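Local coordinates for possible exported protein (Mycobacterium tuberculosis, PDB 3MAY) that binds heme, taken free or from host hemoglobin, and delivers it to the membrane proteins MmpL3 and MmpL11 for iron acquisition, at the interface of chains A and B. Residues are numbered along the deposited sequence; one frame, centred on the assembly and turned at random. Chains: chain A/B, Possible exported protein.

Contact 1: the interface of chains A and B. Residues chain A 26-27, 33, 37; chain B 6-9.
B:Ser9, in the first turn of helix 8-28, meets A:Asn33 of helix 30-41 by both its backbone N and its hydroxyl. The protein is an all-helical mycobacterial haemophore, and here the N-terminal end of one copy's first helix is capped by side chains of the other copy. The backbone N of B:Ser9 donates to the amide oxygen OD1 of A:Asn33 at 3.1 Å. It arrives from above the carbonyl plane, 42° out of it. The amide nitrogen ND2 of A:Asn33 donates to OG of B:Ser9 at 2.6 Å. This bond is strongly bent, 116° at the hydrogen, and the hydroxyl again lies far out of the amide plane. Both serine atoms lie obliquely off the same face of the amide. CG of A:Asn33 points away from its own backbone N (chi1 -178°), which carries the amide across to the partner helix.

A:Thr37, one turn further along, takes the preceding backbone N. Its hydroxyl OG1 accepts from N of B:Ala8 at 3.0 Å, with a fairly straight bond. The same OG1 donates to the backbone O of A:Asn33 at 2.6 Å, which fixes the rotation of the hydroxyl. Two backbone N-H groups of the helix start, which lack acceptors within their own helix, are satisfied in this way. Beside the polar pairs, CB of B:Ser9 packs 3.9 Å from CB of A:Leu26. The A:Leu26 methyl CD1 reaches CB of B:Ala8.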
ATOM      1  N   LEU A  26     -16.694  15.612  13.996  1.00 37.63           N
ATOM      2  CA  LEU A  26     -16.233  15.032  15.221  1.00 38.30           C
ATOM      3  C   LEU A  26     -16.102  16.091  16.288  1.00 40.43           C
ATOM      4  O   LEU A  26     -16.519  15.881  17.459  1.00 41.07           O
ATOM      5  CB  LEU A  26     -14.890  14.304  15.009  1.00 37.78           C
ATOM      6  CG  LEU A  26     -15.000  12.999  14.188  1.00 36.98           C
ATOM      7  CD1 LEU A  26     -13.656  12.338  14.056  1.00 37.75           C
ATOM      8  CD2 LEU A  26     -15.955  12.004  14.783  1.00 35.86           C
ATOM      9  N   ASP A  27     -15.570  17.251  15.890  1.00 41.67           N
ATOM     10  CA  ASP A  27     -15.394  18.341  16.847  1.00 42.77           C
ATOM     11  C   ASP A  27     -16.727  18.655  17.473  1.00 43.27           C
ATOM     12  O   ASP A  27     -16.818  18.940  18.689  1.00 44.28           O
ATOM     13  CB  ASP A  27     -14.823  19.622  16.193  1.00 43.05           C
ATOM     14  CG  ASP A  27     -14.661  20.727  17.204  1.00 47.46           C
ATOM     15  OD1 ASP A  27     -15.450  21.710  17.145  1.00 53.48           O
ATOM     16  OD2 ASP A  27     -13.807  20.561  18.117  1.00 49.06           O
ATOM     17  N   ASN A  33     -16.265  11.838  19.107  1.00 35.94           N
ATOM     18  CA  ASN A  33     -14.886  12.314  18.975  1.00 36.24           C
ATOM     19  C   ASN A  33     -14.033  11.589  20.008  1.00 37.05           C
ATOM     20  O   ASN A  33     -12.875  11.288  19.739  1.00 36.58           O
ATOM     21  CB  ASN A  33     -14.781  13.861  19.100  1.00 34.93           C
ATOM     22  CG  ASN A  33     -13.316  14.398  18.916  1.00 34.89           C
ATOM     23  OD1 ASN A  33     -12.442  13.710  18.373  1.00 37.14           O
ATOM     24  ND2 ASN A  33     -13.067  15.626  19.362  1.00 31.78           N
ATOM     25  N   THR A  37     -11.141   9.045  19.217  1.00 41.05           N
ATOM     26  CA  THR A  37      -9.888   9.381  19.873  1.00 42.18           C
ATOM     27  C   THR A  37      -9.255   8.148  20.558  1.00 43.46           C
ATOM     28  O   THR A  37      -8.073   7.896  20.320  1.00 44.30           O
ATOM     29  CB  THR A  37     -10.034  10.560  20.838  1.00 42.21           C
ATOM     30  OG1 THR A  37     -10.312  11.714  20.051  1.00 42.43           O
ATOM     31  CG2 THR A  37      -8.735  10.830  21.648  1.00 42.13           C
TER
ATOM     32  N   CYS B   6      -5.030  16.498  20.996  1.00 60.44           N
ATOM     33  CA  CYS B   6      -4.632  15.407  20.108  1.00 57.27           C
ATOM     34  C   CYS B   6      -5.872  14.548  19.837  1.00 53.65           C
ATOM     35  O   CYS B   6      -5.783  13.335  19.660  1.00 52.72           O
ATOM     36  CB  CYS B   6      -3.574  14.639  20.874  1.00 59.48           C
ATOM     37  SG  CYS B   6      -2.095  15.701  21.126  1.00 63.64           S
ATOM     38  N   ALA B   7      -7.024  15.203  19.809  1.00 49.75           N
ATOM     39  CA  ALA B   7      -8.273  14.539  19.509  1.00 47.09           C
ATOM     40  C   ALA B   7      -8.364  14.195  18.031  1.00 44.48           C
ATOM     41  O   ALA B   7      -7.877  14.954  17.175  1.00 44.10           O
ATOM     42  CB  ALA B   7      -9.457  15.420  19.919  1.00 47.35           C
ATOM     43  N   ALA B   8      -9.009  13.064  17.743  1.00 42.56           N
ATOM     44  CA  ALA B   8      -9.430  12.682  16.369  1.00 40.58           C
ATOM     45  C   ALA B   8      -9.911  13.809  15.497  1.00 40.01           C
ATOM     46  O   ALA B   8      -9.564  13.865  14.327  1.00 40.15           O
ATOM     47  CB  ALA B   8     -10.507  11.582  16.386  1.00 40.48           C
ATOM     48  N   SER B   9     -10.766  14.682  16.005  1.00 39.99           N
ATOM     49  CA  SER B   9     -11.189  15.825  15.185  1.00 40.95           C
ATOM     50  C   SER B   9      -9.991  16.630  14.712  1.00 40.69           C
ATOM     51  O   SER B   9      -9.911  16.997  13.557  1.00 40.60           O
ATOM     52  CB  SER B   9     -12.067  16.750  16.012  1.00 42.66           C
ATOM     53  OG  SER B   9     -11.644  16.635  17.379  1.00 45.22           O
TER

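Contact 2: the interface of chains A and B. Residues chain A 6, 8, 11, 88; chain B 26, 33, 36-37, 40.
A:Ala8 and B:Leu40 bury most of the surface in this part of the two-copy haemophore interface. The methyl CB of A:Ala8, at the start of helix 8-28, settles onto helix 30-40 of chain B. It lies 3.7 Å from CB of B:Met36 and 3.9 Å from the methyl CD1 of B:Leu40. CD1 of B:Leu26 closes in on the same methyl, also at 3.9 Å, from helix 8-28 of its own chain. Further along chain A, A:Val11 and B:Leu40 reach toward each other tip to tip. Their methyls CG2 and CD1 meet at 3.5 Å. CG1 of A:Val11 lies beside the backbone N (chi1 -42°), which puts CG2 between N and the carbonyl carbon and turns it to the leucine.

A polar bond borders the apolar cluster. The backbone N of A:Ala8 donates to the hydroxyl OG1 of B:Thr37 at 3.0 Å, nearly straight at 170°. OG1 lies beside its own backbone N (chi1 -59°) and in turn donates to the backbone O of B:Asn33 at 2.7 Å. The hydroxyl reaches that oxygen from above the carbonyl plane of B:Asn33, and the bond helps to orient it for the alanine N. The patch seats the start of one copy's first helix on the other copy and helps hold the pair together in the crystal assembly.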
ATOM      1  N   CYS A   6      -8.212  13.116 -11.911  1.00 74.06           N
ATOM      2  CA  CYS A   6      -7.648  11.879 -11.297  1.00 72.73           C
ATOM      3  C   CYS A   6      -6.188  12.135 -10.979  1.00 69.83           C
ATOM      4  O   CYS A   6      -5.425  11.236 -10.619  1.00 69.31           O
ATOM      5  CB  CYS A   6      -7.805  10.696 -12.263  1.00 75.93           C
ATOM      6  SG  CYS A   6      -9.553  10.066 -12.335  1.00 80.73           S
ATOM      7  N   ALA A   8      -2.991  13.713  -9.085  1.00 56.47           N
ATOM      8  CA  ALA A   8      -2.645  13.767  -7.681  1.00 52.67           C
ATOM      9  C   ALA A   8      -3.187  15.015  -6.977  1.00 49.94           C
ATOM     10  O   ALA A   8      -3.622  14.927  -5.846  1.00 49.16           O
ATOM     11  CB  ALA A   8      -1.160  13.617  -7.493  1.00 52.83           C
ATOM     12  N   VAL A  11      -6.808  14.134  -6.110  1.00 43.33           N
ATOM     13  CA  VAL A  11      -6.977  13.190  -5.032  1.00 42.42           C
ATOM     14  C   VAL A  11      -6.746  13.896  -3.741  1.00 41.64           C
ATOM     15  O   VAL A  11      -7.598  13.842  -2.854  1.00 42.98           O
ATOM     16  CB  VAL A  11      -6.182  11.869  -5.201  1.00 43.02           C
ATOM     17  CG1 VAL A  11      -6.286  11.406  -6.631  1.00 43.66           C
ATOM     18  CG2 VAL A  11      -4.772  12.024  -4.882  1.00 45.46           C
ATOM     19  N   GLN A  88      -2.392   6.817  -0.418  1.00116.97           N
ATOM     20  CA  GLN A  88      -2.468   8.048  -1.186  1.00116.72           C
ATOM     21  C   GLN A  88      -2.513   9.223  -0.211  1.00115.80           C
ATOM     22  O   GLN A  88      -2.016  10.311  -0.491  1.00115.57           O
ATOM     23  CB  GLN A  88      -3.699   8.014  -2.086  1.00116.36           C
ATOM     24  CG  GLN A  88      -4.824   7.105  -1.570  1.00115.60           C
ATOM     25  CD  GLN A  88      -6.025   7.871  -1.024  1.00112.99           C
ATOM     26  OE1 GLN A  88      -5.975   8.477   0.051  1.00109.85           O
ATOM     27  NE2 GLN A  88      -7.119   7.822  -1.762  1.00112.21           N
TER
ATOM     28  N   LEU B  26       0.019  21.343  -5.852  1.00 44.57           N
ATOM     29  CA  LEU B  26       0.123  20.514  -7.066  1.00 44.71           C
ATOM     30  C   LEU B  26      -0.664  21.043  -8.240  1.00 46.68           C
ATOM     31  O   LEU B  26      -0.269  20.895  -9.376  1.00 47.36           O
ATOM     32  CB  LEU B  26      -0.294  19.069  -6.794  1.00 43.53           C
ATOM     33  CG  LEU B  26       0.599  18.274  -5.845  1.00 41.97           C
ATOM     34  CD1 LEU B  26       0.020  16.844  -5.742  1.00 39.95           C
ATOM     35  CD2 LEU B  26       2.059  18.279  -6.309  1.00 40.27           C
ATOM     36  N   ASN B  33       2.663  18.049 -10.422  1.00 43.34           N
ATOM     37  CA  ASN B  33       1.413  17.340 -10.373  1.00 44.10           C
ATOM     38  C   ASN B  33       1.560  16.033 -11.117  1.00 44.50           C
ATOM     39  O   ASN B  33       1.273  14.983 -10.572  1.00 44.81           O
ATOM     40  CB  ASN B  33       0.282  18.165 -10.992  1.00 46.11           C
ATOM     41  CG  ASN B  33      -1.134  17.660 -10.573  1.00 48.40           C
ATOM     42  OD1 ASN B  33      -1.296  16.702  -9.759  1.00 46.13           O
ATOM     43  ND2 ASN B  33      -2.163  18.322 -11.119  1.00 49.86           N
ATOM     44  N   MET B  36       3.799  13.353  -9.299  1.00 47.06           N
ATOM     45  CA  MET B  36       3.089  12.658  -8.217  1.00 47.91           C
ATOM     46  C   MET B  36       1.936  11.814  -8.753  1.00 50.08           C
ATOM     47  O   MET B  36       1.531  10.814  -8.118  1.00 50.09           O
ATOM     48  CB  MET B  36       2.523  13.623  -7.156  1.00 47.91           C
ATOM     49  CG  MET B  36       3.566  14.487  -6.455  1.00 51.25           C
ATOM     50  SD  MET B  36       4.568  13.460  -5.385  1.00 58.42           S
ATOM     51  CE  MET B  36       5.348  14.702  -4.387  1.00 57.29           C
ATOM     52  N   THR B  37       1.363  12.223  -9.884  1.00 51.59           N
ATOM     53  CA  THR B  37       0.253  11.470 -10.432  1.00 54.42           C
ATOM     54  C   THR B  37       0.853  10.117 -10.810  1.00 56.67           C
ATOM     55  O   THR B  37       0.417   9.087 -10.303  1.00 58.57           O
ATOM     56  CB  THR B  37      -0.430  12.200 -11.628  1.00 56.04           C
ATOM     57  OG1 THR B  37      -0.898  13.476 -11.193  1.00 56.05           O
ATOM     58  CG2 THR B  37      -1.648  11.422 -12.209  1.00 57.02           C
ATOM     59  N   LEU B  40       1.399   7.712  -7.849  1.00 61.84           N
ATOM     60  CA  LEU B  40       0.146   7.164  -7.373  1.00 64.19           C
ATOM     61  C   LEU B  40      -0.393   6.047  -8.299  1.00 67.99           C
ATOM     62  O   LEU B  40      -0.754   4.983  -7.805  1.00 69.19           O
ATOM     63  CB  LEU B  40      -0.923   8.261  -7.211  1.00 63.65           C
ATOM     64  CG  LEU B  40      -0.747   9.411  -6.208  1.00 62.79           C
ATOM     65  CD1 LEU B  40      -2.102  10.116  -5.974  1.00 64.52           C
ATOM     66  CD2 LEU B  40      -0.123   8.962  -4.869  1.00 62.26           C
TER

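The C-alpha centres of contact 1 and contact 2 lie about 27 Å apart. They are partial twins under the two-fold symmetry of the A/B pair. In both, the start of helix 8-28 of one copy meets the other copy: helix 30-41 of chain A in contact 1, helix 30-40 of chain B in contact 2. Cys6, Ala8, Leu26, Asn33 and Thr37 recur with chains exchanged. Contact 1 emphasises the polar side of this arrangement and contact 2 the apolar side. Each chain therefore gives and receives a helix start. The deposited assembly holds four copies, and the structure alone does not show whether this pairing forms in solution.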